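Local coordinates for Rna-binding protein with serine-rich domain 1 (Homo sapiens, PDB 4A8X) that serves as a peripheral component of the exon junction complex on spliced mRNAs, binds RNA, and uses this RRM domain to form the ASAP complex, at residues Gly10-Asn15 against Gly48-Glu53; Gly29-Ile34 against Val52-Pro57. All coordinates share one frame; numbering follows the deposited sequence.

Contact 1. Residues Gly10-Asn15 against Gly48-Glu53; sequences GRLTRN and GYAYVE
The two signature motifs of the RRM fold meet here: Leu12, the last residue of the RNP2-like sequence, in the loop just past strand 6-10, lies against Gly48, Tyr49 and Ala50 near the start of the RNP1-like strand 46-54. Leu12 N gives a hydrogen bond to Gly48 O at 3.0 Å, with the donor standing above the carbonyl plane, 41° out of it. In return, Gly48 CA approaches Leu12 O to 3.6 Å in a CA-H...O contact. Gly48 has backbone angles that jam any CB against the preceding carbonyl oxygen, so glycine suits this turn into the strand. CG of Leu12 stands anti to its own carbonyl carbon (chi1 -66°), and the branch beyond it carries CD1 over the Tyr49 peptide, 3.8 Å from Tyr49 C. The same methyl reaches Ala50 CB at 4.0 Å. Met36, Ile77 and Ile21 also touch Leu12, making it part of the core between sheet and helix 18-26. Gly10 CA packs on Tyr49 CB at 4.3 Å, while the Tyr49 ring leads away to meet His8. Within the loop, Thr13 OG1 accepts from Asn15 N in an ST turn, and both side chains bond Asp73. The chemistry is thus divided: a backbone hydrogen bond at Gly48 O, apolar burial by Leu12, and aromatic residues at sheet positions where related RRMs commonly stack RNA bases.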
ATOM      1  N   GLY A  10       4.489  13.261  -3.008  1.00 18.36           N
ATOM      2  CA  GLY A  10       3.280  12.877  -3.723  1.00 20.18           C
ATOM      3  C   GLY A  10       3.191  11.375  -3.973  1.00 20.38           C
ATOM      4  O   GLY A  10       4.191  10.654  -3.874  1.00 20.75           O
ATOM      5  N   ARG A  11       1.985  10.922  -4.299  1.00 18.14           N
ATOM      6  CA  ARG A  11       1.709   9.517  -4.634  1.00 20.45           C
ATOM      7  C   ARG A  11       1.868   8.567  -3.435  1.00 19.71           C
ATOM      8  O   ARG A  11       2.322   7.442  -3.570  1.00 21.41           O
ATOM      9  CB  ARG A  11       2.600   9.067  -5.801  1.00 24.54           C
ATOM     10  CG  ARG A  11       2.330   9.767  -7.153  1.00 30.63           C
ATOM     11  CD  ARG A  11       0.985   9.323  -7.802  1.00 41.26           C
ATOM     12  NE  ARG A  11       0.932   7.884  -8.131  1.00 44.37           N
ATOM     13  CZ  ARG A  11      -0.188   7.151  -8.210  1.00 46.88           C
ATOM     14  NH1 ARG A  11      -1.382   7.700  -7.991  1.00 49.35           N
ATOM     15  NH2 ARG A  11      -0.115   5.849  -8.492  1.00 43.30           N
ATOM     16  N   LEU A  12       1.492   9.029  -2.261  1.00 17.78           N
ATOM     17  CA  LEU A  12       1.545   8.202  -1.075  1.00 19.03           C
ATOM     18  C   LEU A  12       0.358   7.258  -1.120  1.00 21.02           C
ATOM     19  O   LEU A  12      -0.778   7.719  -1.345  1.00 17.97           O
ATOM     20  CB  LEU A  12       1.471   9.082   0.183  1.00 15.97           C
ATOM     21  CG  LEU A  12       2.659  10.031   0.431  1.00 18.40           C
ATOM     22  CD1 LEU A  12       2.511  10.857   1.740  1.00 16.14           C
ATOM     23  CD2 LEU A  12       3.983   9.236   0.489  1.00 15.56           C
ATOM     24  N   THR A  13       0.580   5.959  -0.913  1.00 15.42           N
ATOM     25  CA  THR A  13      -0.547   5.046  -0.816  1.00 19.33           C
ATOM     26  C   THR A  13      -1.435   5.323   0.396  1.00 20.49           C
ATOM     27  O   THR A  13      -1.031   6.021   1.342  1.00 16.78           O
ATOM     28  CB  THR A  13      -0.145   3.570  -0.807  1.00 18.25           C
ATOM     29  OG1 THR A  13       0.269   3.209   0.490  1.00 21.47           O
ATOM     30  CG2 THR A  13       0.942   3.273  -1.834  1.00 17.66           C
ATOM     31  N   ARG A  14      -2.653   4.757   0.360  1.00 22.65           N
ATOM     32  CA  ARG A  14      -3.585   4.850   1.472  1.00 22.12           C
ATOM     33  C   ARG A  14      -3.117   4.125   2.750  1.00 22.75           C
ATOM     34  O   ARG A  14      -3.708   4.280   3.808  1.00 25.06           O
ATOM     35  CB  ARG A  14      -4.954   4.337   0.986  1.00 26.36           C
ATOM     36  CG  ARG A  14      -6.102   4.350   1.972  1.00 26.45           C
ATOM     37  CD  ARG A  14      -7.416   4.369   1.161  1.00 29.79           C
ATOM     38  NE  ARG A  14      -7.584   5.659   0.491  1.00 29.87           N
ATOM     39  CZ  ARG A  14      -8.434   5.891  -0.502  1.00 38.28           C
ATOM     40  NH1 ARG A  14      -9.210   4.918  -0.984  1.00 42.99           N
ATOM     41  NH2 ARG A  14      -8.509   7.105  -1.021  1.00 39.71           N
ATOM     42  N   ASN A  15      -2.073   3.294   2.667  1.00 21.03           N
ATOM     43  CA  ASN A  15      -1.500   2.699   3.875  1.00 19.74           C
ATOM     44  C   ASN A  15      -0.537   3.666   4.620  1.00 21.69           C
ATOM     45  O   ASN A  15      -0.200   3.431   5.783  1.00 17.55           O
ATOM     46  CB  ASN A  15      -0.658   1.437   3.542  1.00 18.63           C
ATOM     47  CG  ASN A  15      -1.479   0.250   3.143  1.00 19.68           C
ATOM     48  OD1 ASN A  15      -2.567   0.001   3.677  1.00 23.42           O
ATOM     49  ND2 ASN A  15      -0.958  -0.518   2.199  1.00 16.54           N
ATOM     50  N   GLY A  48      -3.151  11.545   0.182  1.00 21.68           N
ATOM     51  CA  GLY A  48      -2.136  10.941  -0.675  1.00 24.04           C
ATOM     52  C   GLY A  48      -0.895  11.792  -0.890  1.00 21.39           C
ATOM     53  O   GLY A  48      -0.100  11.515  -1.777  1.00 20.56           O
ATOM     54  N   TYR A  49      -0.728  12.822  -0.061  1.00 20.88           N
ATOM     55  CA  TYR A  49       0.468  13.633  -0.122  1.00 20.09           C
ATOM     56  C   TYR A  49       0.829  14.225   1.251  1.00 21.17           C
ATOM     57  O   TYR A  49       0.009  14.207   2.174  1.00 20.12           O
ATOM     58  CB  TYR A  49       0.303  14.726  -1.151  1.00 20.84           C
ATOM     59  CG  TYR A  49      -0.715  15.782  -0.806  1.00 24.71           C
ATOM     60  CD1 TYR A  49      -0.389  16.852   0.003  1.00 28.88           C
ATOM     61  CD2 TYR A  49      -2.020  15.689  -1.291  1.00 30.73           C
ATOM     62  CE1 TYR A  49      -1.346  17.834   0.319  1.00 35.86           C
ATOM     63  CE2 TYR A  49      -2.970  16.652  -0.996  1.00 35.77           C
ATOM     64  CZ  TYR A  49      -2.630  17.721  -0.190  1.00 36.84           C
ATOM     65  OH  TYR A  49      -3.586  18.662   0.102  1.00 35.90           O
ATOM     66  N   ALA A  50       2.067  14.724   1.369  1.00 18.70           N
ATOM     67  CA  ALA A  50       2.523  15.385   2.585  1.00 22.82           C
ATOM     68  C   ALA A  50       3.507  16.511   2.259  1.00 24.77           C
ATOM     69  O   ALA A  50       4.218  16.454   1.253  1.00 24.29           O
ATOM     70  CB  ALA A  50       3.196  14.386   3.524  1.00 21.74           C
ATOM     71  N   TYR A  51       3.546  17.535   3.112  1.00 22.14           N
ATOM     72  CA  TYR A  51       4.655  18.486   3.056  1.00 23.58           C
ATOM     73  C   TYR A  51       5.582  18.209   4.231  1.00 27.09           C
ATOM     74  O   TYR A  51       5.127  17.948   5.362  1.00 30.54           O
ATOM     75  CB  TYR A  51       4.166  19.921   3.115  1.00 24.07           C
ATOM     76  CG  TYR A  51       3.304  20.344   1.969  1.00 28.33           C
ATOM     77  CD1 TYR A  51       3.859  20.966   0.856  1.00 30.21           C
ATOM     78  CD2 TYR A  51       1.934  20.149   1.998  1.00 31.88           C
ATOM     79  CE1 TYR A  51       3.059  21.389  -0.206  1.00 34.94           C
ATOM     80  CE2 TYR A  51       1.116  20.585   0.940  1.00 38.47           C
ATOM     81  CZ  TYR A  51       1.706  21.199  -0.158  1.00 38.12           C
ATOM     82  OH  TYR A  51       0.950  21.620  -1.221  1.00 37.27           O
ATOM     83  N   VAL A  52       6.879  18.229   3.956  1.00 22.12           N
ATOM     84  CA  VAL A  52       7.888  18.063   4.995  1.00 22.93           C
ATOM     85  C   VAL A  52       8.875  19.249   4.957  1.00 25.32           C
ATOM     86  O   VAL A  52       9.456  19.555   3.909  1.00 21.52           O
ATOM     87  CB  VAL A  52       8.631  16.710   4.839  1.00 26.90           C
ATOM     88  CG1 VAL A  52       9.718  16.576   5.881  1.00 27.65           C
ATOM     89  CG2 VAL A  52       7.622  15.534   4.976  1.00 27.27           C
ATOM     90  N   GLU A  53       9.046  19.918   6.090  1.00 24.36           N
ATOM     91  CA  GLU A  53       9.981  21.042   6.167  1.00 28.01           C
ATOM     92  C   GLU A  53      11.155  20.655   7.035  1.00 26.68           C
ATOM     93  O   GLU A  53      10.967  20.242   8.181  1.00 25.54           O
ATOM     94  CB  GLU A  53       9.294  22.292   6.725  1.00 27.26           C
ATOM     95  CG  GLU A  53      10.270  23.418   6.946  1.00 48.86           C
ATOM     96  CD  GLU A  53       9.605  24.724   7.293  1.00 52.76           C
ATOM     97  OE1 GLU A  53       9.359  24.958   8.494  1.00 53.06           O
ATOM     98  OE2 GLU A  53       9.352  25.523   6.361  1.00 55.34           O
TER

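Contact 2. Residues Gly29-Ile34 against Val52-Pro57; sequences GKIKMI and VEFENP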
ATOM      1  N   GLY A  29      17.414  14.289   7.443  1.00 29.79           N
ATOM      2  CA  GLY A  29      17.660  15.498   8.200  1.00 31.70           C
ATOM      3  C   GLY A  29      16.637  15.675   9.288  1.00 30.68           C
ATOM      4  O   GLY A  29      15.760  14.841   9.460  1.00 31.80           O
ATOM      5  N   LYS A  30      16.760  16.772  10.016  1.00 30.90           N
ATOM      6  CA  LYS A  30      15.855  17.102  11.095  1.00 31.33           C
ATOM      7  C   LYS A  30      14.596  17.762  10.542  1.00 29.87           C
ATOM      8  O   LYS A  30      14.668  18.779   9.863  1.00 28.57           O
ATOM      9  CB  LYS A  30      16.512  18.101  12.041  1.00 41.64           C
ATOM     10  CG  LYS A  30      15.747  18.311  13.314  1.00 49.71           C
ATOM     11  CD  LYS A  30      15.822  17.083  14.212  1.00 56.50           C
ATOM     12  CE  LYS A  30      14.959  17.254  15.468  1.00 63.33           C
ATOM     13  NZ  LYS A  30      15.057  16.083  16.413  1.00 66.07           N
ATOM     14  N   ILE A  31      13.455  17.191  10.876  1.00 26.89           N
ATOM     15  CA  ILE A  31      12.183  17.677  10.377  1.00 28.10           C
ATOM     16  C   ILE A  31      11.612  18.673  11.382  1.00 31.93           C
ATOM     17  O   ILE A  31      11.508  18.387  12.576  1.00 34.44           O
ATOM     18  CB  ILE A  31      11.200  16.528  10.148  1.00 25.24           C
ATOM     19  CG1 ILE A  31      11.753  15.602   9.049  1.00 28.36           C
ATOM     20  CG2 ILE A  31       9.867  17.095   9.745  1.00 23.08           C
ATOM     21  CD1 ILE A  31      10.886  14.452   8.689  1.00 26.42           C
ATOM     22  N   LYS A  32      11.274  19.856  10.893  1.00 27.70           N
ATOM     23  CA  LYS A  32      10.744  20.924  11.735  1.00 35.52           C
ATOM     24  C   LYS A  32       9.222  21.003  11.692  1.00 33.15           C
ATOM     25  O   LYS A  32       8.607  21.521  12.622  1.00 30.66           O
ATOM     26  CB  LYS A  32      11.343  22.247  11.272  1.00 41.00           C
ATOM     27  CG  LYS A  32      10.670  23.461  11.855  1.00 52.49           C
ATOM     28  CD  LYS A  32      11.331  24.757  11.372  1.00 58.52           C
ATOM     29  CE  LYS A  32      10.989  25.920  12.297  1.00 63.55           C
ATOM     30  NZ  LYS A  32      11.998  27.019  12.205  1.00 67.05           N
ATOM     31  N   MET A  33       8.609  20.519  10.610  1.00 27.15           N
ATOM     32  CA  MET A  33       7.147  20.514  10.497  1.00 31.75           C
ATOM     33  C   MET A  33       6.694  19.504   9.446  1.00 30.78           C
ATOM     34  O   MET A  33       7.398  19.302   8.450  1.00 27.59           O
ATOM     35  CB  MET A  33       6.643  21.907  10.118  1.00 35.34           C
ATOM     36  CG  MET A  33       5.150  22.089  10.301  1.00 40.78           C
ATOM     37  SD  MET A  33       4.695  22.755  11.944  1.00 53.50           S
ATOM     38  CE  MET A  33       5.762  24.190  12.116  1.00 58.87           C
ATOM     39  N   ILE A  34       5.554  18.843   9.697  1.00 25.89           N
ATOM     40  CA  ILE A  34       4.902  17.997   8.703  1.00 27.04           C
ATOM     41  C   ILE A  34       3.425  18.367   8.557  1.00 30.82           C
ATOM     42  O   ILE A  34       2.739  18.693   9.541  1.00 32.65           O
ATOM     43  CB  ILE A  34       4.974  16.504   9.059  1.00 28.32           C
ATOM     44  CG1 ILE A  34       6.427  16.069   9.284  1.00 30.70           C
ATOM     45  CG2 ILE A  34       4.374  15.672   7.935  1.00 25.63           C
ATOM     46  CD1 ILE A  34       6.607  14.572   9.328  1.00 25.37           C
ATOM     47  N   VAL A  52       6.879  18.229   3.956  1.00 22.12           N
ATOM     48  CA  VAL A  52       7.888  18.063   4.995  1.00 22.93           C
ATOM     49  C   VAL A  52       8.875  19.249   4.957  1.00 25.32           C
ATOM     50  O   VAL A  52       9.456  19.555   3.909  1.00 21.52           O
ATOM     51  CB  VAL A  52       8.631  16.710   4.839  1.00 26.90           C
ATOM     52  CG1 VAL A  52       9.718  16.576   5.881  1.00 27.65           C
ATOM     53  CG2 VAL A  52       7.622  15.534   4.976  1.00 27.27           C
ATOM     54  N   GLU A  53       9.046  19.918   6.090  1.00 24.36           N
ATOM     55  CA  GLU A  53       9.981  21.042   6.167  1.00 28.01           C
ATOM     56  C   GLU A  53      11.155  20.655   7.035  1.00 26.68           C
ATOM     57  O   GLU A  53      10.967  20.242   8.181  1.00 25.54           O
ATOM     58  CB  GLU A  53       9.294  22.292   6.725  1.00 27.26           C
ATOM     59  CG  GLU A  53      10.270  23.418   6.946  1.00 48.86           C
ATOM     60  CD  GLU A  53       9.605  24.724   7.293  1.00 52.76           C
ATOM     61  OE1 GLU A  53       9.359  24.958   8.494  1.00 53.06           O
ATOM     62  OE2 GLU A  53       9.352  25.523   6.361  1.00 55.34           O
ATOM     63  N   PHE A  54      12.357  20.790   6.480  1.00 23.92           N
ATOM     64  CA  PHE A  54      13.580  20.447   7.182  1.00 24.35           C
ATOM     65  C   PHE A  54      14.180  21.700   7.814  1.00 27.10           C
ATOM     66  O   PHE A  54      13.746  22.822   7.537  1.00 30.19           O
ATOM     67  CB  PHE A  54      14.590  19.817   6.241  1.00 23.57           C
ATOM     68  CG  PHE A  54      14.187  18.463   5.739  1.00 24.31           C
ATOM     69  CD1 PHE A  54      14.464  17.314   6.500  1.00 25.23           C
ATOM     70  CD2 PHE A  54      13.530  18.324   4.517  1.00 22.46           C
ATOM     71  CE1 PHE A  54      14.097  16.056   6.044  1.00 22.28           C
ATOM     72  CE2 PHE A  54      13.120  17.060   4.057  1.00 23.77           C
ATOM     73  CZ  PHE A  54      13.416  15.911   4.828  1.00 19.22           C
ATOM     74  N   GLU A  55      15.175  21.489   8.661  1.00 26.49           N
ATOM     75  CA  GLU A  55      15.874  22.566   9.331  1.00 28.86           C
ATOM     76  C   GLU A  55      16.773  23.372   8.387  1.00 35.53           C
ATOM     77  O   GLU A  55      16.998  24.577   8.601  1.00 35.28           O
ATOM     78  CB  GLU A  55      16.698  21.963  10.479  1.00 39.65           C
ATOM     79  CG  GLU A  55      17.384  22.988  11.305  1.00 48.55           C
ATOM     80  CD  GLU A  55      18.274  22.394  12.395  1.00 51.80           C
ATOM     81  OE1 GLU A  55      18.636  21.180  12.323  1.00 49.33           O
ATOM     82  OE2 GLU A  55      18.601  23.167  13.324  1.00 57.74           O
ATOM     83  N   ASN A  56      17.330  22.728   7.369  1.00 33.48           N
ATOM     84  CA  ASN A  56      18.205  23.470   6.461  1.00 33.64           C
ATOM     85  C   ASN A  56      18.127  22.969   5.031  1.00 27.43           C
ATOM     86  O   ASN A  56      17.705  21.848   4.774  1.00 29.46           O
ATOM     87  CB  ASN A  56      19.669  23.513   6.994  1.00 41.64           C
ATOM     88  CG  ASN A  56      20.406  22.204   6.812  1.00 39.22           C
ATOM     89  OD1 ASN A  56      20.492  21.692   5.701  1.00 38.62           O
ATOM     90  ND2 ASN A  56      20.971  21.670   7.896  1.00 37.52           N
ATOM     91  N   PRO A  57      18.461  23.829   4.078  1.00 29.64           N
ATOM     92  CA  PRO A  57      18.338  23.493   2.659  1.00 30.63           C
ATOM     93  C   PRO A  57      19.134  22.276   2.223  1.00 28.30           C
ATOM     94  O   PRO A  57      18.700  21.602   1.302  1.00 29.45           O
ATOM     95  CB  PRO A  57      18.892  24.736   1.950  1.00 34.12           C
ATOM     96  CG  PRO A  57      18.778  25.830   2.941  1.00 39.99           C
ATOM     97  CD  PRO A  57      18.997  25.185   4.277  1.00 39.42           C
TER
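With CG1 anti to the carbonyl carbon in Ile31 (chi1 -64°) and anti to the backbone N in Val52 (chi1 177°), the two side chains meet at an oblique crossing; chi2 near -178° extends Ile31 to CD1, 3.7 Å from Val52 CG1. Ile31 CG1 also approaches Phe54 CE1 at 3.8 Å, and Val52 CG1 sits over one face of that ring near its rim. An alanine at Ile31 would probably leave Val52 CG1 and Phe54 CE1 without these apolar mates and open a gap toward Met22 and Phe25 of helix 18-26. The backbones pair antiparallel with a classic beta bulge, in which Lys32 and Met33 both face Glu53. Glu53 O takes Lys32 N at 2.8 Å and, weakly, Met33 N at 3.4 Å; Glu53 N gives a nearly straight bond to Met33 O at 2.9 Å. Beyond the bulge, Glu55 N bonds Lys30 O at 3.0 Å. Gly29, the first residue after helix 18-26 to leave helical backbone angles, lies at the Phe54 ring edge, where a CB would be tight. Lys32 NZ is 5.0 Å from Glu53 OE1, so their opposite charges probably attract only loosely, and the pairing rests on backbone bonds and on apolar contact of Ile31 with the buried Val52 and Phe54.

How the contacts relate
Contacts 1 and 2 lie 15 Å apart, centre to centre, along strand 46-54, which both use and which passes between strands 6-10 and 31-39 in the antiparallel sheet. In chain order, 10-15 comes first and 29-34 follows helix 18-26; 48-53 and 52-57 then overlap at Val52 and Glu53. Contact 1 lies near where strand 46-54 begins, contact 2 where it ends before helix 57-67. They touch where Tyr51 O packs on Ile34 CG2, 3.5 Å away. The strand thus meets the loop after strand 6-10 near its start and strand 31-39 near its end, and Leu12, Ile31 and Val52 all touch helix 18-26, within the RRM that binds SAP18 and ACIN1.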